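Local structure of aminopeptidase Y (Arg Lys Leu preference) (Bacillus subtilis, 6HC7) at residues P42-H47 with M273-K278; T101-G106 with E214-L219; D252-S257 with A293-L298; A332-V337 with G389-E394. The protein is a secreted zinc-dependent aminopeptidase that releases a range of N-terminal amino acids from peptides by hydrolysis, notably arginine, lysine and leucine. All coordinates share one frame; numbering follows the deposited sequence.

Contact 1 of 4, residues P42-H47 with M273-K278; sequences PFKAKH and MARVLK. With SO4 (sulfate ion), chain F.
Met273 meets Phe43 through its backbone and the root of its side chain: Phe43 CE2 lies 3.8 Å from Met273 N, with Met273 CB somewhat farther off. A chi1 of -171° carries the Phe43 ring away from its own backbone N and between helix 260-277 and helix 412-430, touching Thr423 of the latter. Arg275 makes the main polar link. From NH1 it donates to Pro42 O at 3.2 Å, the hydrogen bond only moderately straight (144° at the hydrogen), while NH1 also forms a salt bridge with Glu272. His47 stands edge-on over one guanidinium face, its CE1 3.9 Å above the plane and the two planes nearly perpendicular, and its ND1 bonds to the same Glu272. This packing sets the start of helix 45-59, with Lys44 at its N-cap position, on the end of a helix of the M28 peptidase domain. At the guanidinium edge, Arg275 NE gives a straight bond to sulfate O2 (3.2 Å, 166°). Lys44 lays its CG 3.5 Å from Arg275 NH1. Shortening Arg275 to an alanine is likely to leave Glu272 without this salt-bridge mate, Pro42 O without this donor and His47 without the flat group beneath it. Val276 then packs CG1 on Pro42 CD at 3.8 Å, and its CG2 sits 3.5 Å from Pro42 O. Lys278 brings NZ to 3.6 Å from sulfate O4; the anion probably came from the crystallisation liquor.

Contact 2 of 4, residues T101-G106 with E214-L219; sequences TLSSAG and EATLKL
Leu102 and Leu217 share one face of the strand pair, whereas Thr101 with Lys218 and Ser103 with Thr216 lie on the other. The strands run antiparallel, at 163° between their directions and 4.7 Å apart at closest approach. They pair within the β-structure that includes the PA family region; on its far side 214-219 pairs with strand 125-133. Registration is fixed by four backbone hydrogen bonds, two each in the hydrogen-bonded pairs Thr101-Lys218 and Ser103-Thr216, the shortest being Thr216 N to Ser103 O at 2.8 Å. Leu102-Leu217, between them, is a non-hydrogen-bonded pair; beside it Leu102 CA makes a CA-H...O contact with Thr216 O (3.4 Å). On the leucine face, Leu217 CD1 rests 3.9 Å from Leu102 CB, and Leu102 CD1 reaches Ala215 CB at the same distance. Leu111 of strand 107-113 touches both leucines, so this side is buried and apolar. The opposite face is polar and more exposed; there Thr216 OG1 bonds to Thr126. Thr101 holds OG1 between its backbone N and carbonyl carbon (chi1 45°), which turns the hydroxyl oxygen toward the aliphatic part of the neighbouring lysine, with Thr101 OG1 3.4 Å from Lys218 CG.

Contact 3 of 4, residues D252-S257 with A293-L298; sequences DSVPFS and AEELGL. With ZN (zinc ion), chain E.
Asp252 grips the backbone of the loop opposite with both carboxylate oxygens. Its chi1 of 68° places CG between the backbone N and the carbonyl carbon, and from there OD2 accepts from Glu295 N at 3.0 Å through its syn lone pair, while OD1 takes a weak bond from Glu294 N (3.2 Å) and another from His250 ND1. Glu295 is bent at chi2 (65°), which curls its carboxylate back to the zinc ion: Glu295 OE2 lies 2.3 Å from the metal and OE1 2.6 Å. Asp262, His401 and Glu452 complete the coordination. Val254, whose CG1 is anti to its carbonyl carbon, presses that methyl to 3.3 Å from Glu295 CG, a tight fit along the chain of the ligand. A water bridges the two loops, donating to Glu295 OE1 (3.3 Å) and accepting from Val254 N (3.2 Å). Replacing Asp252 by an alanine is likely to strip Glu295 N of its acceptor and leave the ligand loop less firmly placed. These two loops follow neighbouring parallel strands of the M28 fold, 244-250 and 285-291. Asp252 is thus consistent with a second-shell role, joining the backbone of the zinc ligand Glu295 weakly to His250, by similarity a ligand of the other zinc.

Contact 4 of 4, residues A332-V337 with G389-E394; sequences ASELYV and GDPETE
Ala332 packs against the start of the opposite loop, its CB 3.9 Å from Gly389 O, and the same carbonyl receives a CA-H...O contact from Ala332 CA. Ser333 directs its CB away from the loop, yet chi1 of 72° brings the hydroxyl back over the proline, so that Ser333 OG is 3.2 Å from Pro391 CG. Glu334 begins the strand. Its N donates to Gly389 O at 3.2 Å, the mark of a hydrogen-bonded antiparallel pair, while Glu334 CB packs on Pro391 CG at 3.9 Å. In the fold this pairing joins strand 334-339 to the end of strand 382-389 in the M28 peptidase domain; on its other side strand 334-339 runs parallel to 363-367, where Leu335 makes backbone bonds. Tyr336 supplies the largest side chain of the contact. At the ring edge CE1 meets Gly389 C at 4.0 Å, and glycine suits that site: a CB on Gly389 would fall about 2.9 Å from Tyr336 CD1. Over one ring face comes Glu394, whose CG makes a CH-pi contact 3.9 Å from the ring centroid, 27° off the normal and shifted toward the rim. Its carboxylate plane is tilted 21° from the ring plane, and OE2 is held by Thr366. The turn beyond Gly389, which leads to Glu394, is held by Asp390: its OD2 accepts from Thr393 N at 2.9 Å in an Asx motif, approached from above the carboxylate plane, and Asp390 O accepts from Glu394 N.

Overall arrangement
Contact 3 lies about 5 Å from the centre of the chain and is the buried one; the other three are partly exposed and farther out. Its chemistry is carboxylate, backbone N-H and zinc. Contact 1, a loop and helix start packed near the end of helix 260-277, mixes apolar packing with charge at the surface, whereas contact 2 relies on regular strand pairing and contact 4 on a short strand pairing plus ring packing. Contacts 1 and 2 lie on opposite sides of the chain's centre, their own centres about 51 Å apart. The segments of contacts 1 and 3 alternate along the chain, yet their nearest atoms stay about 16 Å apart; contact 4 shares contact 3's peptidase domain.

Contact 1 of 4, residues P42-H47 with M273-K278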
loop_
_atom_site.group_PDB
_atom_site.type_symbol
_atom_site.label_atom_id
_atom_site.label_comp_id
_atom_site.label_asym_id
_atom_site.label_seq_id
_atom_site.Cartn_x
_atom_site.Cartn_y
_atom_site.Cartn_z
ATOM N N PRO A 42 28.253 0.571 -4.890
ATOM C CA PRO A 42 27.986 -0.646 -5.672
ATOM C C PRO A 42 26.603 -1.263 -5.426
ATOM O O PRO A 42 26.504 -2.369 -4.886
ATOM C CB PRO A 42 29.087 -1.600 -5.204
ATOM C CG PRO A 42 29.308 -1.214 -3.763
ATOM C CD PRO A 42 29.059 0.283 -3.685
ATOM N N PHE A 43 25.549 -0.555 -5.819
ATOM C CA PHE A 43 24.188 -1.097 -5.734
ATOM C C PHE A 43 23.986 -2.258 -6.708
ATOM O O PHE A 43 24.071 -2.070 -7.921
ATOM C CB PHE A 43 23.143 -0.009 -6.017
ATOM C CG PHE A 43 21.733 -0.443 -5.731
ATOM C CD1 PHE A 43 20.984 -1.112 -6.696
ATOM C CD2 PHE A 43 21.161 -0.195 -4.504
ATOM C CE1 PHE A 43 19.703 -1.517 -6.436
ATOM C CE2 PHE A 43 19.874 -0.594 -4.242
ATOM C CZ PHE A 43 19.145 -1.265 -5.205
ATOM N N LYS A 44 23.696 -3.442 -6.177
ATOM C CA LYS A 44 23.530 -4.629 -7.022
ATOM C C LYS A 44 22.055 -5.023 -7.158
ATOM O O LYS A 44 21.467 -5.591 -6.223
ATOM C CB LYS A 44 24.330 -5.814 -6.456
ATOM C CG LYS A 44 25.789 -5.514 -6.100
ATOM C CD LYS A 44 26.751 -5.712 -7.266
ATOM C CE LYS A 44 28.159 -6.041 -6.757
ATOM N NZ LYS A 44 28.156 -7.194 -5.789
ATOM N N ALA A 45 21.469 -4.742 -8.322
ATOM C CA ALA A 45 20.046 -5.011 -8.544
ATOM C C ALA A 45 19.725 -6.502 -8.451
ATOM O O ALA A 45 18.587 -6.871 -8.133
ATOM C CB ALA A 45 19.593 -4.466 -9.887
ATOM N N LYS A 46 20.720 -7.350 -8.709
ATOM C CA LYS A 46 20.521 -8.791 -8.628
ATOM C C LYS A 46 20.168 -9.193 -7.196
ATOM O O LYS A 46 19.320 -10.065 -6.980
ATOM C CB LYS A 46 21.768 -9.543 -9.140
ATOM C CG LYS A 46 22.711 -10.158 -8.097
ATOM C CD LYS A 46 24.069 -10.462 -8.721
ATOM C CE LYS A 46 25.137 -10.727 -7.686
ATOM N NZ LYS A 46 26.483 -10.670 -8.294
ATOM N N HIS A 47 20.802 -8.541 -6.219
ATOM C CA HIS A 47 20.505 -8.800 -4.814
ATOM C C HIS A 47 19.050 -8.465 -4.525
ATOM O O HIS A 47 18.333 -9.250 -3.892
ATOM C CB HIS A 47 21.428 -7.992 -3.906
ATOM C CG HIS A 47 22.841 -8.482 -3.907
ATOM N ND1 HIS A 47 23.901 -7.704 -3.496
ATOM C CD2 HIS A 47 23.367 -9.672 -4.276
ATOM C CE1 HIS A 47 25.019 -8.397 -3.607
ATOM N NE2 HIS A 47 24.723 -9.594 -4.079
ATOM N N MET A 273 20.153 -1.014 -0.510
ATOM C CA MET A 273 20.710 0.278 -0.143
ATOM C C MET A 273 21.288 0.271 1.275
ATOM O O MET A 273 22.322 0.878 1.514
ATOM C CB MET A 273 19.661 1.377 -0.258
ATOM C CG MET A 273 20.280 2.739 -0.186
ATOM S SD MET A 273 19.074 4.008 0.137
ATOM C CE MET A 273 17.831 3.556 -1.108
ATOM N N ALA A 274 20.634 -0.407 2.213
ATOM C CA ALA A 274 21.209 -0.506 3.543
ATOM C C ALA A 274 22.545 -1.236 3.461
ATOM O O ALA A 274 23.479 -0.892 4.176
ATOM C CB ALA A 274 20.272 -1.212 4.504
ATOM N N ARG A 275 22.633 -2.224 2.572
ATOM C CA ARG A 275 23.849 -3.023 2.411
ATOM C C ARG A 275 25.010 -2.200 1.849
ATOM O O ARG A 275 26.155 -2.342 2.279
ATOM C CB ARG A 275 23.591 -4.227 1.500
ATOM C CG ARG A 275 24.830 -5.071 1.217
ATOM C CD ARG A 275 24.905 -5.467 -0.243
ATOM N NE ARG A 275 26.287 -5.598 -0.699
ATOM C CZ ARG A 275 26.730 -5.165 -1.878
ATOM N NH1 ARG A 275 25.888 -4.574 -2.715
ATOM N NH2 ARG A 275 28.009 -5.323 -2.220
ATOM N N VAL A 276 24.715 -1.337 0.887
ATOM C CA VAL A 276 25.737 -0.450 0.341
ATOM C C VAL A 276 26.144 0.632 1.345
ATOM O O VAL A 276 27.325 0.943 1.502
ATOM C CB VAL A 276 25.250 0.222 -0.938
ATOM C CG1 VAL A 276 26.206 1.341 -1.345
ATOM C CG2 VAL A 276 25.098 -0.810 -2.039
ATOM N N LEU A 277 25.153 1.193 2.026
ATOM C CA LEU A 277 25.386 2.274 2.965
ATOM C C LEU A 277 25.949 1.744 4.283
ATOM O O LEU A 277 26.338 2.515 5.160
ATOM C CB LEU A 277 24.093 3.043 3.206
ATOM C CG LEU A 277 23.494 3.718 1.967
ATOM C CD1 LEU A 277 22.175 4.393 2.326
ATOM C CD2 LEU A 277 24.478 4.703 1.373
ATOM N N LYS A 278 26.001 0.422 4.403
ATOM C CA LYS A 278 26.532 -0.222 5.597
ATOM C C LYS A 278 27.938 0.266 5.971
ATOM O O LYS A 278 28.255 0.446 7.145
ATOM C CB LYS A 278 26.545 -1.746 5.403
ATOM C CG LYS A 278 26.982 -2.536 6.617
ATOM C CD LYS A 278 28.075 -3.539 6.267
ATOM C CE LYS A 278 27.556 -4.662 5.382
ATOM N NZ LYS A 278 28.669 -5.600 5.086
HETATM S S SO4 F . 29.348 -7.614 1.597
HETATM O O1 SO4 F . 29.683 -7.917 0.200
HETATM O O2 SO4 F . 28.130 -6.807 1.681
HETATM O O3 SO4 F . 29.139 -8.873 2.313
HETATM O O4 SO4 F . 30.441 -6.861 2.225
#

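Contact 2 of 4, residues T101-G106 with E214-L219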
loop_
_atom_site.group_PDB
_atom_site.type_symbol
_atom_site.label_atom_id
_atom_site.label_comp_id
_atom_site.label_asym_id
_atom_site.label_seq_id
_atom_site.Cartn_x
_atom_site.Cartn_y
_atom_site.Cartn_z
ATOM N N THR A 101 -18.677 -15.686 2.030
ATOM C CA THR A 101 -19.258 -16.263 0.841
ATOM C C THR A 101 -20.553 -15.600 0.438
ATOM O O THR A 101 -21.279 -15.025 1.256
ATOM C CB THR A 101 -19.513 -17.755 1.033
ATOM O OG1 THR A 101 -20.110 -17.967 2.320
ATOM C CG2 THR A 101 -18.199 -18.535 0.944
ATOM N N LEU A 102 -20.831 -15.692 -0.851
ATOM C CA LEU A 102 -22.059 -15.166 -1.389
ATOM C C LEU A 102 -22.621 -16.138 -2.403
ATOM O O LEU A 102 -21.891 -16.679 -3.238
ATOM C CB LEU A 102 -21.830 -13.797 -2.034
ATOM C CG LEU A 102 -23.039 -13.195 -2.754
ATOM C CD1 LEU A 102 -24.244 -13.011 -1.790
ATOM C CD2 LEU A 102 -22.659 -11.888 -3.472
ATOM N N SER A 103 -23.927 -16.354 -2.313
ATOM C CA SER A 103 -24.638 -17.186 -3.252
ATOM C C SER A 103 -25.991 -16.571 -3.597
ATOM O O SER A 103 -26.519 -15.748 -2.852
ATOM C CB SER A 103 -24.818 -18.575 -2.664
ATOM O OG SER A 103 -25.290 -18.467 -1.341
ATOM N N SER A 104 -26.538 -16.972 -4.737
ATOM C CA SER A 104 -27.846 -16.518 -5.187
ATOM C C SER A 104 -28.316 -17.466 -6.288
ATOM O O SER A 104 -27.589 -17.695 -7.261
ATOM C CB SER A 104 -27.790 -15.080 -5.691
ATOM O OG SER A 104 -29.084 -14.529 -5.809
ATOM N N ALA A 105 -29.527 -18.008 -6.132
ATOM C CA ALA A 105 -30.005 -19.112 -6.965
ATOM C C ALA A 105 -28.986 -20.249 -6.919
ATOM O O ALA A 105 -28.723 -20.811 -5.867
ATOM C CB ALA A 105 -30.260 -18.663 -8.390
ATOM N N GLY A 106 -28.383 -20.603 -8.035
ATOM C CA GLY A 106 -27.424 -21.690 -7.949
ATOM C C GLY A 106 -25.980 -21.245 -7.821
ATOM O O GLY A 106 -25.073 -22.068 -7.674
ATOM N N GLU A 214 -33.089 -12.789 -4.455
ATOM C CA GLU A 214 -32.437 -12.723 -3.157
ATOM C C GLU A 214 -31.018 -13.264 -3.248
ATOM O O GLU A 214 -30.580 -13.719 -4.307
ATOM C CB GLU A 214 -33.233 -13.505 -2.107
ATOM C CG GLU A 214 -33.092 -15.013 -2.266
ATOM C CD GLU A 214 -34.173 -15.796 -1.541
ATOM O OE1 GLU A 214 -35.129 -15.173 -1.023
ATOM O OE2 GLU A 214 -34.055 -17.039 -1.489
ATOM N N ALA A 215 -30.310 -13.196 -2.122
ATOM C CA ALA A 215 -28.909 -13.574 -2.042
ATOM C C ALA A 215 -28.586 -13.944 -0.604
ATOM O O ALA A 215 -29.275 -13.503 0.324
ATOM C CB ALA A 215 -28.027 -12.445 -2.524
ATOM N N THR A 216 -27.569 -14.777 -0.414
ATOM C CA THR A 216 -27.178 -15.181 0.931
ATOM C C THR A 216 -25.706 -14.903 1.218
ATOM O O THR A 216 -24.804 -15.412 0.546
ATOM C CB THR A 216 -27.458 -16.666 1.190
ATOM O OG1 THR A 216 -28.872 -16.895 1.157
ATOM C CG2 THR A 216 -26.924 -17.070 2.567
ATOM N N LEU A 217 -25.484 -14.090 2.243
ATOM C CA LEU A 217 -24.155 -13.617 2.605
ATOM C C LEU A 217 -23.711 -14.195 3.940
ATOM O O LEU A 217 -24.447 -14.133 4.926
ATOM C CB LEU A 217 -24.149 -12.098 2.675
ATOM C CG LEU A 217 -22.813 -11.394 2.577
ATOM C CD1 LEU A 217 -22.173 -11.749 1.263
ATOM C CD2 LEU A 217 -23.023 -9.894 2.684
ATOM N N LYS A 218 -22.510 -14.766 3.960
ATOM C CA LYS A 218 -21.899 -15.235 5.198
ATOM C C LYS A 218 -20.556 -14.534 5.386
ATOM O O LYS A 218 -19.625 -14.762 4.615
ATOM C CB LYS A 218 -21.702 -16.752 5.181
ATOM C CG LYS A 218 -22.786 -17.538 4.441
ATOM C CD LYS A 218 -23.076 -18.877 5.123
ATOM C CE LYS A 218 -23.676 -19.885 4.151
ATOM N NZ LYS A 218 -22.624 -20.713 3.482
ATOM N N LEU A 219 -20.457 -13.679 6.401
ATOM C CA LEU A 219 -19.219 -12.950 6.666
ATOM C C LEU A 219 -18.775 -13.079 8.110
ATOM O O LEU A 219 -19.530 -12.736 9.021
ATOM C CB LEU A 219 -19.386 -11.471 6.337
ATOM C CG LEU A 219 -19.484 -11.058 4.871
ATOM C CD1 LEU A 219 -19.486 -9.542 4.795
ATOM C CD2 LEU A 219 -18.332 -11.641 4.082
#

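Contact 3 of 4, residues D252-S257 with A293-L298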
loop_
_atom_site.group_PDB
_atom_site.type_symbol
_atom_site.label_atom_id
_atom_site.label_comp_id
_atom_site.label_asym_id
_atom_site.label_seq_id
_atom_site.Cartn_x
_atom_site.Cartn_y
_atom_site.Cartn_z
ATOM N N ASP A 252 3.876 -5.255 2.741
ATOM C CA ASP A 252 2.622 -5.992 2.534
ATOM C C ASP A 252 2.081 -5.820 1.113
ATOM O O ASP A 252 2.566 -4.969 0.363
ATOM C CB ASP A 252 1.550 -5.555 3.522
ATOM C CG ASP A 252 1.085 -4.133 3.281
ATOM O OD1 ASP A 252 1.932 -3.290 2.939
ATOM O OD2 ASP A 252 -0.122 -3.864 3.456
ATOM N N SER A 253 1.082 -6.625 0.741
ATOM C CA SER A 253 0.430 -6.440 -0.551
ATOM C C SER A 253 -1.062 -6.742 -0.488
ATOM O O SER A 253 -1.566 -7.230 0.538
ATOM C CB SER A 253 1.091 -7.297 -1.621
ATOM O OG SER A 253 0.892 -8.671 -1.384
ATOM N N VAL A 254 -1.764 -6.413 -1.572
ATOM C CA VAL A 254 -3.206 -6.664 -1.688
ATOM C C VAL A 254 -3.474 -8.148 -1.896
ATOM O O VAL A 254 -2.622 -8.875 -2.420
ATOM C CB VAL A 254 -3.844 -5.868 -2.859
ATOM C CG1 VAL A 254 -3.514 -4.409 -2.747
ATOM C CG2 VAL A 254 -3.381 -6.409 -4.208
ATOM N N PRO A 255 -4.645 -8.609 -1.460
ATOM C CA PRO A 255 -5.067 -9.997 -1.648
ATOM C C PRO A 255 -4.814 -10.495 -3.071
ATOM O O PRO A 255 -4.957 -9.708 -3.993
ATOM C CB PRO A 255 -6.564 -9.940 -1.351
ATOM C CG PRO A 255 -6.709 -8.845 -0.396
ATOM C CD PRO A 255 -5.632 -7.841 -0.686
ATOM N N PHE A 256 -4.417 -11.756 -3.224
ATOM C CA PHE A 256 -4.229 -12.391 -4.531
ATOM C C PHE A 256 -3.087 -11.835 -5.357
ATOM O O PHE A 256 -2.794 -12.368 -6.431
ATOM C CB PHE A 256 -5.500 -12.300 -5.386
ATOM C CG PHE A 256 -6.728 -12.746 -4.682
ATOM C CD1 PHE A 256 -6.881 -14.072 -4.303
ATOM C CD2 PHE A 256 -7.741 -11.840 -4.397
ATOM C CE1 PHE A 256 -8.018 -14.487 -3.634
ATOM C CE2 PHE A 256 -8.875 -12.246 -3.734
ATOM C CZ PHE A 256 -9.014 -13.568 -3.349
ATOM N N SER A 257 -2.468 -10.756 -4.900
ATOM C CA SER A 257 -1.286 -10.238 -5.573
ATOM C C SER A 257 -0.015 -10.700 -4.875
ATOM O O SER A 257 0.161 -10.477 -3.675
ATOM C CB SER A 257 -1.318 -8.709 -5.642
ATOM O OG SER A 257 -0.079 -8.175 -6.096
ATOM N N ALA A 293 1.270 -3.261 6.602
ATOM C CA ALA A 293 -0.118 -2.844 6.505
ATOM C C ALA A 293 -0.279 -1.454 5.892
ATOM O O ALA A 293 -1.133 -0.676 6.317
ATOM C CB ALA A 293 -0.775 -2.899 7.895
ATOM N N GLU A 294 0.543 -1.139 4.895
ATOM C CA GLU A 294 0.404 0.126 4.181
ATOM C C GLU A 294 -0.877 0.098 3.375
ATOM O O GLU A 294 -1.594 1.093 3.233
ATOM C CB GLU A 294 1.607 0.350 3.278
ATOM C CG GLU A 294 1.588 1.596 2.443
ATOM C CD GLU A 294 0.715 1.472 1.212
ATOM O OE1 GLU A 294 0.262 2.510 0.693
ATOM O OE2 GLU A 294 0.481 0.333 0.763
ATOM N N GLU A 295 -1.155 -1.101 2.891
ATOM C CA GLU A 295 -2.188 -1.400 1.932
ATOM C C GLU A 295 -3.587 -1.294 2.536
ATOM O O GLU A 295 -4.583 -1.422 1.822
ATOM C CB GLU A 295 -1.907 -2.804 1.392
ATOM C CG GLU A 295 -2.231 -3.064 -0.024
ATOM C CD GLU A 295 -1.409 -2.269 -1.015
ATOM O OE1 GLU A 295 -0.365 -2.773 -1.498
ATOM O OE2 GLU A 295 -1.863 -1.151 -1.344
ATOM N N LEU A 296 -3.660 -1.061 3.850
ATOM C CA LEU A 296 -4.939 -0.848 4.543
ATOM C C LEU A 296 -5.153 0.612 4.887
ATOM O O LEU A 296 -6.092 0.944 5.603
ATOM C CB LEU A 296 -5.014 -1.652 5.845
ATOM C CG LEU A 296 -5.091 -3.176 5.800
ATOM C CD1 LEU A 296 -5.094 -3.709 7.210
ATOM C CD2 LEU A 296 -6.326 -3.611 5.053
ATOM N N GLY A 297 -4.260 1.480 4.421
ATOM C CA GLY A 297 -4.363 2.889 4.737
ATOM C C GLY A 297 -3.197 3.385 5.574
ATOM O O GLY A 297 -3.411 4.007 6.632
ATOM N N LEU A 298 -1.980 3.091 5.098
ATOM C CA LEU A 298 -0.741 3.571 5.695
ATOM C C LEU A 298 -0.671 3.270 7.187
ATOM O O LEU A 298 -0.198 4.100 7.970
ATOM C CB LEU A 298 -0.604 5.077 5.477
ATOM C CG LEU A 298 -0.948 5.641 4.096
ATOM C CD1 LEU A 298 -0.544 7.111 4.035
ATOM C CD2 LEU A 298 -0.315 4.831 2.940
HETATM ZN ZN ZN E . -0.626 -0.935 -3.327
HETATM O O HOH W 1 0.146 -5.079 -3.753
#

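Contact 4 of 4, residues A332-V337 with G389-E394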
loop_
_atom_site.group_PDB
_atom_site.type_symbol
_atom_site.label_atom_id
_atom_site.label_comp_id
_atom_site.label_asym_id
_atom_site.label_seq_id
_atom_site.Cartn_x
_atom_site.Cartn_y
_atom_site.Cartn_z
ATOM N N ALA A 332 6.721 2.524 -18.814
ATOM C CA ALA A 332 6.850 3.239 -17.546
ATOM C C ALA A 332 8.291 3.649 -17.266
ATOM O O ALA A 332 8.919 3.092 -16.380
ATOM C CB ALA A 332 6.322 2.383 -16.410
ATOM N N SER A 333 8.805 4.632 -18.003
ATOM C CA SER A 333 10.243 4.932 -17.983
ATOM C C SER A 333 10.627 6.238 -17.269
ATOM O O SER A 333 11.805 6.522 -17.109
ATOM C CB SER A 333 10.776 4.972 -19.416
ATOM O OG SER A 333 10.306 6.134 -20.083
ATOM N N GLU A 334 9.638 7.025 -16.862
ATOM C CA GLU A 334 9.864 8.217 -16.046
ATOM C C GLU A 334 9.784 7.917 -14.514
ATOM O O GLU A 334 8.748 7.484 -14.014
ATOM C CB GLU A 334 8.840 9.288 -16.435
ATOM C CG GLU A 334 9.258 10.721 -16.164
ATOM C CD GLU A 334 10.483 11.164 -16.977
ATOM O OE1 GLU A 334 11.039 12.238 -16.662
ATOM O OE2 GLU A 334 10.889 10.448 -17.920
ATOM N N LEU A 335 10.876 8.145 -13.782
ATOM C CA LEU A 335 10.888 8.011 -12.321
ATOM C C LEU A 335 10.293 9.239 -11.653
ATOM O O LEU A 335 10.861 10.313 -11.716
ATOM C CB LEU A 335 12.317 7.790 -11.824
ATOM C CG LEU A 335 12.607 7.346 -10.387
ATOM C CD1 LEU A 335 11.668 6.229 -9.959
ATOM C CD2 LEU A 335 14.056 6.867 -10.285
ATOM N N TYR A 336 9.150 9.086 -11.008
ATOM C CA TYR A 336 8.488 10.216 -10.385
ATOM C C TYR A 336 8.822 10.331 -8.911
ATOM O O TYR A 336 8.912 9.328 -8.210
ATOM C CB TYR A 336 6.975 10.117 -10.567
ATOM C CG TYR A 336 6.538 10.446 -11.968
ATOM C CD1 TYR A 336 6.553 9.479 -12.964
ATOM C CD2 TYR A 336 6.143 11.738 -12.309
ATOM C CE1 TYR A 336 6.161 9.784 -14.261
ATOM C CE2 TYR A 336 5.753 12.053 -13.596
ATOM C CZ TYR A 336 5.767 11.071 -14.570
ATOM O OH TYR A 336 5.382 11.368 -15.855
ATOM N N VAL A 337 9.011 11.569 -8.462
ATOM C CA VAL A 337 9.238 11.878 -7.067
ATOM C C VAL A 337 7.996 12.574 -6.542
ATOM O O VAL A 337 7.757 13.749 -6.825
ATOM C CB VAL A 337 10.483 12.768 -6.876
ATOM C CG1 VAL A 337 10.709 13.074 -5.407
ATOM C CG2 VAL A 337 11.705 12.098 -7.485
ATOM N N GLY A 389 6.567 5.397 -13.663
ATOM C CA GLY A 389 5.339 5.884 -14.260
ATOM C C GLY A 389 5.518 6.143 -15.747
ATOM O O GLY A 389 6.647 6.241 -16.256
ATOM N N ASP A 390 4.396 6.242 -16.450
ATOM C CA ASP A 390 4.405 6.491 -17.887
ATOM C C ASP A 390 4.647 7.980 -18.156
ATOM O O ASP A 390 3.821 8.819 -17.771
ATOM C CB ASP A 390 3.083 6.017 -18.518
ATOM C CG ASP A 390 2.839 6.603 -19.905
ATOM O OD1 ASP A 390 3.773 6.633 -20.742
ATOM O OD2 ASP A 390 1.698 7.037 -20.157
ATOM N N PRO A 391 5.775 8.304 -18.825
ATOM C CA PRO A 391 6.188 9.673 -19.160
ATOM C C PRO A 391 5.043 10.541 -19.648
ATOM O O PRO A 391 4.992 11.706 -19.282
ATOM C CB PRO A 391 7.216 9.465 -20.271
ATOM C CG PRO A 391 7.818 8.147 -19.969
ATOM C CD PRO A 391 6.724 7.309 -19.357
ATOM N N GLU A 392 4.136 9.965 -20.435
ATOM C CA GLU A 392 2.972 10.680 -20.960
ATOM C C GLU A 392 1.893 10.896 -19.919
ATOM O O GLU A 392 1.597 12.029 -19.575
ATOM C CB GLU A 392 2.351 9.930 -22.144
ATOM C CG GLU A 392 3.162 9.934 -23.426
ATOM C CD GLU A 392 2.380 9.360 -24.599
ATOM O OE1 GLU A 392 1.147 9.578 -24.657
ATOM O OE2 GLU A 392 2.999 8.702 -25.463
ATOM N N THR A 393 1.297 9.806 -19.435
ATOM C CA THR A 393 0.073 9.877 -18.619
ATOM C C THR A 393 0.310 9.710 -17.121
ATOM O O THR A 393 -0.641 9.776 -16.338
ATOM C CB THR A 393 -0.967 8.808 -19.044
ATOM O OG1 THR A 393 -0.345 7.517 -19.095
ATOM C CG2 THR A 393 -1.552 9.138 -20.409
ATOM N N GLU A 394 1.567 9.463 -16.746
ATOM C CA GLU A 394 1.999 9.389 -15.345
ATOM C C GLU A 394 1.629 8.051 -14.679
ATOM O O GLU A 394 2.159 7.714 -13.625
ATOM C CB GLU A 394 1.408 10.568 -14.544
ATOM C CG GLU A 394 2.343 11.230 -13.530
ATOM C CD GLU A 394 1.778 12.549 -12.987
ATOM O OE1 GLU A 394 0.968 13.198 -13.697
ATOM O OE2 GLU A 394 2.129 12.929 -11.847
#